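Local coordinates for phosphate-binding protein PstS 2 (Streptococcus pneumoniae, PDB 4H1X) that probably binds phosphate at the outer cell surface as the lipoprotein component of the PstSACB importer, at residues N43-K46 against T47-I50; G74-T77 against K78-A82. All blocks are in the same frame, centred on the assembly; numbering follows the deposited sequence. Where two conformers were deposited one is given.

Interaction 1: residues N43-K46 against T47-I50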
ATOM      1  N   ASN A  43      14.682  -8.956  -8.753  1.00 23.15           N
ATOM      2  CA  ASN A  43      15.310  -8.789 -10.062  1.00 21.83           C
ATOM      3  C   ASN A  43      15.265  -7.335 -10.592  1.00 21.85           C
ATOM      4  O   ASN A  43      15.481  -7.125 -11.794  1.00 20.11           O
ATOM      5  CB  ASN A  43      14.708  -9.760 -11.078  1.00 25.13           C
ATOM      6  CG  ASN A  43      15.048 -11.192 -10.766  1.00 45.02           C
ATOM      7  OD1 ASN A  43      14.183 -11.989 -10.387  1.00 38.76           O
ATOM      8  ND2 ASN A  43      16.326 -11.529 -10.834  1.00 32.44           N
ATOM      9  N   THR A  44      15.053  -6.339  -9.704  1.00 18.46           N
ATOM     10  CA  THR A  44      15.058  -4.916 -10.097  1.00 17.19           C
ATOM     11  C   THR A  44      16.341  -4.626 -10.873  1.00 19.53           C
ATOM     12  O   THR A  44      17.428  -5.002 -10.413  1.00 18.81           O
ATOM     13  CB  THR A  44      14.951  -3.987  -8.869  1.00 21.62           C
ATOM     14  OG1 THR A  44      13.679  -4.143  -8.233  1.00 22.64           O
ATOM     15  CG2 THR A  44      15.168  -2.519  -9.227  1.00 20.15           C
ATOM     16  N   ALA A  45      16.217  -3.974 -12.042  1.00 16.51           N
ATOM     17  CA  ALA A  45      17.358  -3.626 -12.894  1.00 16.69           C
ATOM     18  C   ALA A  45      18.551  -3.136 -12.062  1.00 19.19           C
ATOM     19  O   ALA A  45      18.386  -2.272 -11.195  1.00 16.47           O
ATOM     20  CB  ALA A  45      16.959  -2.567 -13.898  1.00 17.73           C
ATOM     21  N   LYS A  46      19.738  -3.726 -12.303  1.00 17.76           N
ATOM     22  CA  LYS A  46      20.961  -3.340 -11.589  1.00 18.53           C
ATOM     23  C   LYS A  46      21.411  -1.917 -11.981  1.00 18.73           C
ATOM     24  O   LYS A  46      22.215  -1.335 -11.268  1.00 18.43           O
ATOM     25  CB  LYS A  46      22.098  -4.357 -11.834  1.00 23.81           C
ATOM     26  CG  LYS A  46      21.825  -5.769 -11.284  1.00 42.57           C
ATOM     27  CD  LYS A  46      22.162  -5.913  -9.804  1.00 55.62           C
ATOM     28  CE  LYS A  46      21.782  -7.264  -9.239  1.00 71.35           C
ATOM     29  NZ  LYS A  46      22.716  -8.341  -9.667  1.00 83.69           N
ATOM     30  N   THR A  47      20.872  -1.355 -13.088  1.00 14.45           N
ATOM     31  CA  THR A  47      21.199   0.013 -13.522  1.00 14.64           C
ATOM     32  C   THR A  47      20.302   1.050 -12.838  1.00 16.39           C
ATOM     33  O   THR A  47      20.602   2.252 -12.914  1.00 15.64           O
ATOM     34  CB  THR A  47      21.040   0.154 -15.044  1.00 22.09           C
ATOM     35  OG1 THR A  47      19.678  -0.116 -15.408  1.00 22.11           O
ATOM     36  CG2 THR A  47      22.009  -0.718 -15.823  1.00 24.03           C
ATOM     37  N   ALA A  48      19.186   0.605 -12.199  1.00 12.50           N
ATOM     38  CA  ALA A  48      18.220   1.521 -11.581  1.00 11.80           C
ATOM     39  C   ALA A  48      18.848   2.404 -10.511  1.00 14.07           C
ATOM     40  O   ALA A  48      19.667   1.948  -9.713  1.00 13.33           O
ATOM     41  CB  ALA A  48      17.046   0.751 -10.986  1.00 11.76           C
ATOM     42  N   VAL A  49      18.502   3.691 -10.531  1.00 11.40           N
ATOM     43  CA  VAL A  49      18.975   4.618  -9.489  1.00 11.67           C
ATOM     44  C   VAL A  49      17.921   4.614  -8.385  1.00 15.24           C
ATOM     45  O   VAL A  49      16.763   4.262  -8.621  1.00 16.02           O
ATOM     46  CB  VAL A  49      19.319   6.041 -10.002  1.00 14.47           C
ATOM     47  CG1 VAL A  49      20.480   5.991 -11.002  1.00 14.01           C
ATOM     48  CG2 VAL A  49      18.083   6.720 -10.619  1.00 13.53           C
ATOM     49  N   ILE A  50      18.306   5.026  -7.191  1.00 10.28           N
ATOM     50  CA  ILE A  50      17.419   4.965  -6.024  1.00 10.11           C
ATOM     51  C   ILE A  50      16.925   6.330  -5.574  1.00 13.69           C
ATOM     52  O   ILE A  50      17.715   7.291  -5.467  1.00 12.45           O
ATOM     53  CB  ILE A  50      18.208   4.278  -4.862  1.00 14.77           C
ATOM     54  CG1 ILE A  50      18.825   2.914  -5.280  1.00 17.59           C
ATOM     55  CG2 ILE A  50      17.388   4.203  -3.559  1.00 15.28           C
ATOM     56  CD1 ILE A  50      17.818   1.790  -5.796  1.00 17.00           C
TER
HETATM   57  O   HOH W   1      19.463  -0.723  -8.874  1.00 20.44           O
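The methyl of Ala45 points at the second half of a tight turn, and that of Ala48, set to one side, comes within 4.4 Å (Ala45 CB to Ala48 CB). The Ala48 methyl also comes up beyond the Ala45 oxygen, tilted out of the carbonyl plane, with Ala48 CB 3.3 Å from Ala45 O. Thr44 adds a third methyl. With chi1 at -66°, OG1 lies beside the backbone N and CG2 anti to it, reaching Ala48 CB at 4.2 Å. From its place OG1 hydrogen-bonds to Asp42. Thr44 therefore gives its methyl to the turn and its hydroxyl to the preceding strand. Thr47 turns OG1 back along the turn, 4.0 Å from Ala45 CB, a contact without a hydrogen bond. The Lys46 side chain leaves the turn and carries its amine away.

Ala48 N donates to Ala45 O at 3.2 Å. The donor sits well above the carbonyl plane. A water bridges Ala45 O and Ala48 O and gives a hydrogen to each. Ala45 O thus accepts two bonds, one from the backbone and one from the water. Outside the turn, Ala48 rests on Val13, and Val49 pairs its backbone with Val13 and Ser15. The geometry is that of a type I beta turn from Ala45 to Ala48, which leads the chain from the 33-35/40-42 hairpin into strand 49-51 of the main sheet.

Interaction 2: residues G74-T77 against K78-A82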
ATOM      1  N   GLY A  74      -2.399   7.739  -4.625  1.00 14.87           N
ATOM      2  CA  GLY A  74      -2.885   8.955  -3.972  1.00 15.37           C
ATOM      3  C   GLY A  74      -1.927  10.133  -4.027  1.00 19.24           C
ATOM      4  O   GLY A  74      -2.331  11.278  -3.780  1.00 19.25           O
ATOM      5  N   SER A  75      -0.654   9.868  -4.341  1.00 14.86           N
ATOM      6  CA  SER A  75       0.389  10.885  -4.429  1.00 14.77           C
ATOM      7  C   SER A  75       0.616  11.418  -5.849  1.00 18.64           C
ATOM      8  O   SER A  75       1.482  12.276  -6.027  1.00 18.14           O
ATOM      9  CB  SER A  75       1.699  10.333  -3.885  1.00 17.88           C
ATOM     10  OG  SER A  75       1.575   9.989  -2.512  1.00 23.82           O
ATOM     11  N   LEU A  76      -0.140  10.918  -6.849  1.00 15.13           N
ATOM     12  CA  LEU A  76      -0.013  11.352  -8.251  1.00 14.49           C
ATOM     13  C   LEU A  76      -0.353  12.830  -8.386  1.00 20.20           C
ATOM     14  O   LEU A  76      -1.305  13.303  -7.751  1.00 19.76           O
ATOM     15  CB  LEU A  76      -0.937  10.508  -9.151  1.00 14.12           C
ATOM     16  CG  LEU A  76      -0.971  10.828 -10.646  1.00 18.49           C
ATOM     17  CD1 LEU A  76       0.405  10.641 -11.286  1.00 16.60           C
ATOM     18  CD2 LEU A  76      -2.013   9.970 -11.335  1.00 19.38           C
ATOM     19  N   THR A  77       0.476  13.570  -9.145  1.00 16.34           N
ATOM     20  CA  THR A  77       0.262  14.991  -9.443  1.00 17.55           C
ATOM     21  C   THR A  77       0.382  15.222 -10.937  1.00 23.10           C
ATOM     22  O   THR A  77       0.901  14.357 -11.652  1.00 21.42           O
ATOM     23  CB  THR A  77       1.256  15.921  -8.700  1.00 25.60           C
ATOM     24  OG1 THR A  77       2.546  15.841  -9.314  1.00 27.58           O
ATOM     25  CG2 THR A  77       1.327  15.680  -7.206  1.00 21.62           C
ATOM     26  N   LYS A  78      -0.011  16.434 -11.395  1.00 19.97           N
ATOM     27  CA  LYS A  78       0.092  16.875 -12.795  1.00 20.55           C
ATOM     28  C   LYS A  78       1.566  17.033 -13.276  1.00 23.80           C
ATOM     29  O   LYS A  78       1.771  17.218 -14.474  1.00 25.05           O
ATOM     30  CB  LYS A  78      -0.647  18.216 -12.981  1.00 24.05           C
ATOM     31  CG  LYS A  78      -0.015  19.370 -12.194  1.00 41.51           C
ATOM     32  CD  LYS A  78      -0.648  20.721 -12.463  1.00 52.78           C
ATOM     33  CE  LYS A  78      -0.255  21.726 -11.402  1.00 64.76           C
ATOM     34  NZ  LYS A  78       1.189  22.094 -11.468  1.00 75.78           N
ATOM     35  N   SER A  79       2.563  16.982 -12.351  1.00 19.56           N
ATOM     36  CA  SER A  79       3.983  17.160 -12.676  0.50 19.13           C
ATOM     37  C   SER A  79       4.581  15.919 -13.358  1.00 20.07           C
ATOM     38  O   SER A  79       5.696  15.974 -13.887  1.00 17.23           O
ATOM     39  CB  SER A  79       4.769  17.502 -11.417  0.50 22.97           C
ATOM     40  OG  SER A  79       4.354  18.759 -10.909  0.50 31.57           O
ATOM     41  N   VAL A  80       3.850  14.801 -13.321  1.00 15.79           N
ATOM     42  CA  VAL A  80       4.267  13.553 -13.966  1.00 14.65           C
ATOM     43  C   VAL A  80       3.038  12.954 -14.672  1.00 18.01           C
ATOM     44  O   VAL A  80       1.900  13.388 -14.423  1.00 17.20           O
ATOM     45  CB  VAL A  80       4.925  12.535 -12.991  1.00 15.98           C
ATOM     46  CG1 VAL A  80       6.215  13.066 -12.352  1.00 16.00           C
ATOM     47  CG2 VAL A  80       3.938  12.069 -11.930  1.00 15.06           C
ATOM     48  N   LYS A  81       3.255  11.920 -15.489  1.00 13.26           N
ATOM     49  CA  LYS A  81       2.154  11.268 -16.198  1.00 12.72           C
ATOM     50  C   LYS A  81       2.042   9.785 -15.793  1.00 14.49           C
ATOM     51  O   LYS A  81       3.019   9.055 -15.910  1.00 13.02           O
ATOM     52  CB  LYS A  81       2.366  11.392 -17.704  1.00 14.39           C
ATOM     53  CG  LYS A  81       1.261  10.715 -18.512  1.00 21.65           C
ATOM     54  CD  LYS A  81       1.291  11.073 -19.982  1.00 27.02           C
ATOM     55  CE  LYS A  81       2.286  10.281 -20.767  1.00 23.95           C
ATOM     56  NZ  LYS A  81       2.134  10.523 -22.234  1.00 25.27           N
ATOM     57  N   ALA A  82       0.869   9.347 -15.339  1.00 13.34           N
ATOM     58  CA  ALA A  82       0.666   7.931 -14.996  1.00 13.21           C
ATOM     59  C   ALA A  82       0.396   7.140 -16.284  1.00 17.41           C
ATOM     60  O   ALA A  82      -0.446   7.539 -17.115  1.00 14.82           O
ATOM     61  CB  ALA A  82      -0.483   7.747 -14.005  1.00 14.33           C
TER
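The Thr77 carbonyl group is the flat group that faces the second segment. Three polar atoms rise over one of its faces: the amide nitrogens of Ser79 and Val80, and its own OG1. Val80 O comes close beside Thr77 O, at 3.1 Å. Both are acceptors, so this is no hydrogen bond.

Two bonds close the turn. Val80 N donates to Thr77 O at 3.4 Å, a weak bond despite an N-H...O angle of 168°. Ser79 N donates to Thr77 OG1 at 3.2 Å. The Thr77 hydroxyl can accept it because chi1 of 75° sets OG1 between the backbone N and the carbonyl carbon, over the bend of the chain. Ser79 CB packs against the same oxygen, 3.5 Å from Thr77 OG1. The Lys78 side chain heads away from the turn. The backbone O of Lys78 accepts a hydrogen bond from Asn238 ND2.

Leu76 supplies the apolar half. Its CG is anti to the backbone N (chi1 179°), which throws both methyls across to the other arm of the loop. One branch, CD1, meets Val80 CG2 at 3.9 Å, and the two side chains cross obliquely. The other branch, CD2, meets the Ala82 methyl, 3.8 Å from CB. Leu76 and Val80 both also touch Val235 of strand 223-236. Val80 reaches helix 54-63 too, at Leu58 and Val61, and is buried there.

This is a type I beta turn from Thr77 to Val80 joined to an ST turn, with Thr77 OG1 accepting from the amide two residues on. It makes the sharp bend in the connection between strands 67-72 and 81-85, which both pair with strand 223-236.

The two interactions come in series along the chain, 43-50 first and 74-82 later. Their centres are about 22 Å apart, and their nearest atoms about 14 Å, so they do not touch. Both are surface turns that feed strands of the same mixed sheet. Interaction 1 runs into strand 49-51, which pairs with strand 12-16. Interaction 2 runs into strand 81-85, which pairs with strand 223-236. Helix 54-63 and strand 67-72 lie between them in sequence, and strand 67-72 links strands 12-16 and 223-236 within the sheet. The two turns thus lie at separate places in one lobe of the periplasmic-binding-protein fold, each leading into a different strand of the shared sheet.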